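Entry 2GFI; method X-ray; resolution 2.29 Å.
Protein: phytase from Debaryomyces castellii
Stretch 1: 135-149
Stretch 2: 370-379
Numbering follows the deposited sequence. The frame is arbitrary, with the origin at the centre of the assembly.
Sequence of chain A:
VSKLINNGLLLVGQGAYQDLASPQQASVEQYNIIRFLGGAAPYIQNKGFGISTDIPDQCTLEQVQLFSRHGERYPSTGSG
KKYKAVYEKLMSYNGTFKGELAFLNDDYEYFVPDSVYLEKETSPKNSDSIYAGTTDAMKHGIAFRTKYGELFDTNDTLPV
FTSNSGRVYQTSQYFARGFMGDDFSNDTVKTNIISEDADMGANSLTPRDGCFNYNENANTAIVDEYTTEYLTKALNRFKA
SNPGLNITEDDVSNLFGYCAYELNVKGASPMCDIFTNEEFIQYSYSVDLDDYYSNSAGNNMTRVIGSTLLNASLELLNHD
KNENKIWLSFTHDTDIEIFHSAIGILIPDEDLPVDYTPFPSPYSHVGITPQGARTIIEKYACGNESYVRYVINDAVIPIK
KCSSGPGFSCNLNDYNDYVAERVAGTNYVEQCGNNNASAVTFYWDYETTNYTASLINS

Stretch 1, residues 135-149: TDAMKHGIAFRTKYG
Stretch 2 370-379: PQGARTIIEK

A helix entered from earlier in the chain runs through the first stretch from Thr-135, nearly parallel to strand 374-379 (16° between directions, axes 12.5 Å apart at closest approach). The nearest CA pairs across the stretches are Asp-136 with Gly-372 (CA to CA 6.7 Å), Phe-144 with Ile-376 (CA to CA 10.2 Å) and Tyr-148 with Glu-378 (CA to CA 9.1 Å). A type II turn, Pro-370 to Ala-373, precedes the strand; Gly-372 (phi/psi 77/19) brings its CA within 3.5 Å of Asp-136 OD2, where a CB would clash.

Arg-374 (chi1-chi3 p, t, p) is the polar hub. Its NH2 donates to Asp-136 OD1 (2.8 Å) in a salt bridge and to Gly-372 O (3.0 Å), which also accepts from Arg-374 NE (3.1 Å). Arg-374 NH1 donates to water 1 (3.0 Å), which in turn donates to Asp-136 O (2.7 Å). These partners lie near the plane of the guanidinium, and one of its faces lies flat on the His-140 ring (chi1 t; centres 3.8 Å apart, planes at 4°). Water 2 links His-140 ND1 (2.9 Å) to Gly-372 O (3.0 Å).

Ile-376 (m, t) fills the middle, its CD1 3.8 Å from Phe-144 CE1 at the ring edge. Beyond it, Glu-378 OE2 accepts from both Tyr-148 OH (2.5 Å, very short; Tyr-148 chi1 m) and Lys-147 NZ (2.6 Å, a salt bridge; all-t chain), while Glu-378 OE1 is satisfied elsewhere in the structure.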

# COMPACT_ATOMS: atom_id res chain seq x y z
N THR A 135 15.77 -14.13 9.87
CA THR A 135 15.34 -13.66 8.55
C THR A 135 15.61 -12.17 8.42
O THR A 135 16.21 -11.71 7.44
CB THR A 135 13.87 -13.99 8.36
OG1 THR A 135 13.71 -15.41 8.37
CG2 THR A 135 13.37 -13.56 7.01
N ASP A 136 15.22 -11.43 9.44
CA ASP A 136 15.46 -10.01 9.54
C ASP A 136 16.95 -9.70 9.42
O ASP A 136 17.32 -8.81 8.67
CB ASP A 136 14.90 -9.58 10.89
CG ASP A 136 15.20 -8.14 11.23
OD1 ASP A 136 15.82 -7.43 10.44
OD2 ASP A 136 14.84 -7.62 12.31
N ALA A 137 17.80 -10.43 10.16
CA ALA A 137 19.24 -10.23 10.13
C ALA A 137 19.82 -10.61 8.78
O ALA A 137 20.62 -9.87 8.23
CB ALA A 137 19.95 -11.01 11.29
N MET A 138 19.43 -11.77 8.25
CA MET A 138 19.87 -12.19 6.92
C MET A 138 19.49 -11.17 5.83
O MET A 138 20.35 -10.75 5.05
CB MET A 138 19.32 -13.58 6.59
CG MET A 138 19.93 -14.23 5.33
SD MET A 138 19.70 -16.04 5.14
CE MET A 138 21.23 -16.60 5.81
N LYS A 139 18.25 -10.71 5.78
CA LYS A 139 17.80 -9.75 4.75
C LYS A 139 18.56 -8.44 4.89
O LYS A 139 18.86 -7.78 3.88
CB LYS A 139 16.30 -9.45 4.85
CG LYS A 139 15.40 -10.58 4.53
CD LYS A 139 13.95 -10.09 4.57
CE LYS A 139 12.97 -11.18 4.14
NZ LYS A 139 11.63 -10.91 4.73
N HIS A 140 18.82 -8.06 6.15
CA HIS A 140 19.59 -6.88 6.46
C HIS A 140 21.02 -7.00 5.89
O HIS A 140 21.51 -6.09 5.25
CB HIS A 140 19.62 -6.60 7.97
CG HIS A 140 20.32 -5.31 8.32
ND1 HIS A 140 20.69 -4.98 9.61
CD2 HIS A 140 20.75 -4.29 7.54
CE1 HIS A 140 21.30 -3.81 9.61
NE2 HIS A 140 21.33 -3.35 8.36
N GLY A 141 21.67 -8.13 6.15
CA GLY A 141 23.00 -8.39 5.61
C GLY A 141 23.01 -8.22 4.10
O GLY A 141 23.85 -7.53 3.58
N ILE A 142 22.05 -8.82 3.39
CA ILE A 142 21.95 -8.69 1.94
C ILE A 142 21.88 -7.23 1.51
O ILE A 142 22.59 -6.81 0.63
CB ILE A 142 20.70 -9.44 1.42
CG1 ILE A 142 20.77 -10.95 1.68
CG2 ILE A 142 20.43 -9.09 -0.05
CD1 ILE A 142 19.46 -11.73 1.22
N ALA A 143 20.98 -6.49 2.15
CA ALA A 143 20.70 -5.11 1.82
C ALA A 143 21.94 -4.29 2.08
O ALA A 143 22.24 -3.33 1.37
CB ALA A 143 19.53 -4.59 2.70
N PHE A 144 22.61 -4.65 3.16
CA PHE A 144 23.77 -3.94 3.59
C PHE A 144 24.89 -4.17 2.57
O PHE A 144 25.57 -3.24 2.21
CB PHE A 144 24.17 -4.40 4.99
CG PHE A 144 25.17 -3.50 5.68
CD1 PHE A 144 24.74 -2.50 6.57
CD2 PHE A 144 26.56 -3.67 5.47
CE1 PHE A 144 25.66 -1.69 7.25
CE2 PHE A 144 27.47 -2.88 6.15
CZ PHE A 144 27.02 -1.89 7.03
N ARG A 145 25.07 -5.40 2.11
CA ARG A 145 26.04 -5.65 1.06
C ARG A 145 25.67 -4.85 -0.17
O ARG A 145 26.54 -4.22 -0.76
CB ARG A 145 26.17 -7.12 0.69
CG ARG A 145 27.04 -7.34 -0.57
CD ARG A 145 28.54 -6.95 -0.48
NE ARG A 145 29.13 -8.15 -0.02
CZ ARG A 145 29.88 -8.99 -0.67
NH1 ARG A 145 30.40 -8.75 -1.87
NH2 ARG A 145 30.16 -10.09 -0.03
N THR A 146 24.40 -4.88 -0.56
CA THR A 146 23.95 -4.13 -1.74
C THR A 146 24.32 -2.65 -1.65
O THR A 146 24.80 -2.10 -2.60
CB THR A 146 22.44 -4.27 -1.99
OG1 THR A 146 22.15 -5.61 -2.35
CG2 THR A 146 22.06 -3.53 -3.25
N LYS A 147 24.11 -2.02 -0.49
CA LYS A 147 24.43 -0.62 -0.29
C LYS A 147 25.92 -0.30 -0.14
O LYS A 147 26.43 0.68 -0.73
CB LYS A 147 23.68 -0.07 0.94
CG LYS A 147 23.73 1.46 0.96
CD LYS A 147 22.84 2.12 2.00
CE LYS A 147 23.04 3.64 2.01
NZ LYS A 147 22.27 4.30 3.12
N TYR A 148 26.60 -1.09 0.69
CA TYR A 148 27.93 -0.74 1.18
C TYR A 148 29.06 -1.58 0.64
O TYR A 148 30.21 -1.29 0.91
CB TYR A 148 27.99 -0.78 2.70
CG TYR A 148 27.04 0.20 3.36
CD1 TYR A 148 27.29 1.57 3.34
CD2 TYR A 148 25.87 -0.26 4.01
CE1 TYR A 148 26.41 2.46 3.95
CE2 TYR A 148 25.01 0.61 4.63
CZ TYR A 148 25.27 1.97 4.60
OH TYR A 148 24.40 2.85 5.21
N GLY A 149 28.72 -2.61 -0.12
CA GLY A 149 29.67 -3.61 -0.58
C GLY A 149 30.81 -3.11 -1.47
O GLY A 149 31.81 -3.80 -1.60
N PRO A 370 14.30 -1.11 18.02
CA PRO A 370 13.30 -2.12 17.77
C PRO A 370 14.07 -3.42 17.72
O PRO A 370 15.31 -3.37 17.72
CB PRO A 370 12.81 -1.77 16.36
CG PRO A 370 14.03 -1.15 15.72
CD PRO A 370 14.56 -0.31 16.81
N GLN A 371 13.38 -4.56 17.69
CA GLN A 371 14.09 -5.82 17.45
C GLN A 371 14.77 -5.66 16.11
O GLN A 371 14.17 -5.09 15.19
CB GLN A 371 13.13 -6.98 17.42
CG GLN A 371 12.42 -7.23 18.72
CD GLN A 371 13.30 -7.97 19.74
OE1 GLN A 371 14.50 -8.15 19.53
NE2 GLN A 371 12.69 -8.41 20.84
N GLY A 372 16.03 -6.10 16.01
CA GLY A 372 16.74 -5.99 14.75
C GLY A 372 17.21 -4.56 14.53
O GLY A 372 17.50 -4.18 13.39
N ALA A 373 17.26 -3.76 15.60
CA ALA A 373 17.75 -2.38 15.54
C ALA A 373 19.09 -2.25 14.80
O ALA A 373 19.97 -3.10 14.95
CB ALA A 373 17.90 -1.81 16.93
N ARG A 374 19.24 -1.17 14.04
CA ARG A 374 20.44 -0.93 13.29
C ARG A 374 20.83 0.52 13.46
O ARG A 374 20.07 1.43 13.12
CB ARG A 374 20.25 -1.32 11.81
CG ARG A 374 18.99 -0.75 11.14
CD ARG A 374 18.44 -1.60 10.03
NE ARG A 374 17.89 -2.81 10.60
CZ ARG A 374 17.35 -3.81 9.91
NH1 ARG A 374 17.27 -3.78 8.58
NH2 ARG A 374 16.85 -4.85 10.58
N THR A 375 22.00 0.75 14.02
CA THR A 375 22.52 2.08 14.05
C THR A 375 23.71 2.07 13.11
O THR A 375 24.64 1.28 13.26
CB THR A 375 22.92 2.46 15.50
OG1 THR A 375 21.74 2.93 16.18
CG2 THR A 375 23.94 3.63 15.54
N ILE A 376 23.64 2.90 12.09
CA ILE A 376 24.70 2.92 11.09
C ILE A 376 25.33 4.32 11.04
O ILE A 376 24.61 5.33 11.06
CB ILE A 376 24.12 2.54 9.73
CG1 ILE A 376 23.93 1.01 9.65
CG2 ILE A 376 24.98 3.10 8.59
CD1 ILE A 376 22.97 0.62 8.53
N ILE A 377 26.66 4.35 11.05
CA ILE A 377 27.43 5.53 10.66
C ILE A 377 28.00 5.34 9.27
O ILE A 377 28.69 4.36 9.02
CB ILE A 377 28.54 5.78 11.68
CG1 ILE A 377 27.92 5.82 13.09
CG2 ILE A 377 29.29 7.07 11.34
CD1 ILE A 377 28.91 5.80 14.23
N GLU A 378 27.65 6.24 8.34
CA GLU A 378 28.22 6.24 7.00
C GLU A 378 29.22 7.36 6.99
O GLU A 378 28.97 8.40 7.55
CB GLU A 378 27.18 6.58 5.92
CG GLU A 378 25.91 5.78 6.02
CD GLU A 378 24.89 6.13 4.96
OE1 GLU A 378 24.61 7.33 4.74
OE2 GLU A 378 24.36 5.17 4.37
N LYS A 379 30.34 7.14 6.31
CA LYS A 379 31.35 8.15 6.13
C LYS A 379 31.57 8.20 4.65
O LYS A 379 31.78 7.18 4.03
CB LYS A 379 32.65 7.75 6.85
CG LYS A 379 33.78 8.74 6.63
CD LYS A 379 35.08 8.17 7.11
CE LYS A 379 36.23 9.08 6.74
NZ LYS A 379 37.46 8.70 7.48
O HOH W 1 16.17 -6.46 7.84
O HOH W 2 20.21 -5.13 12.43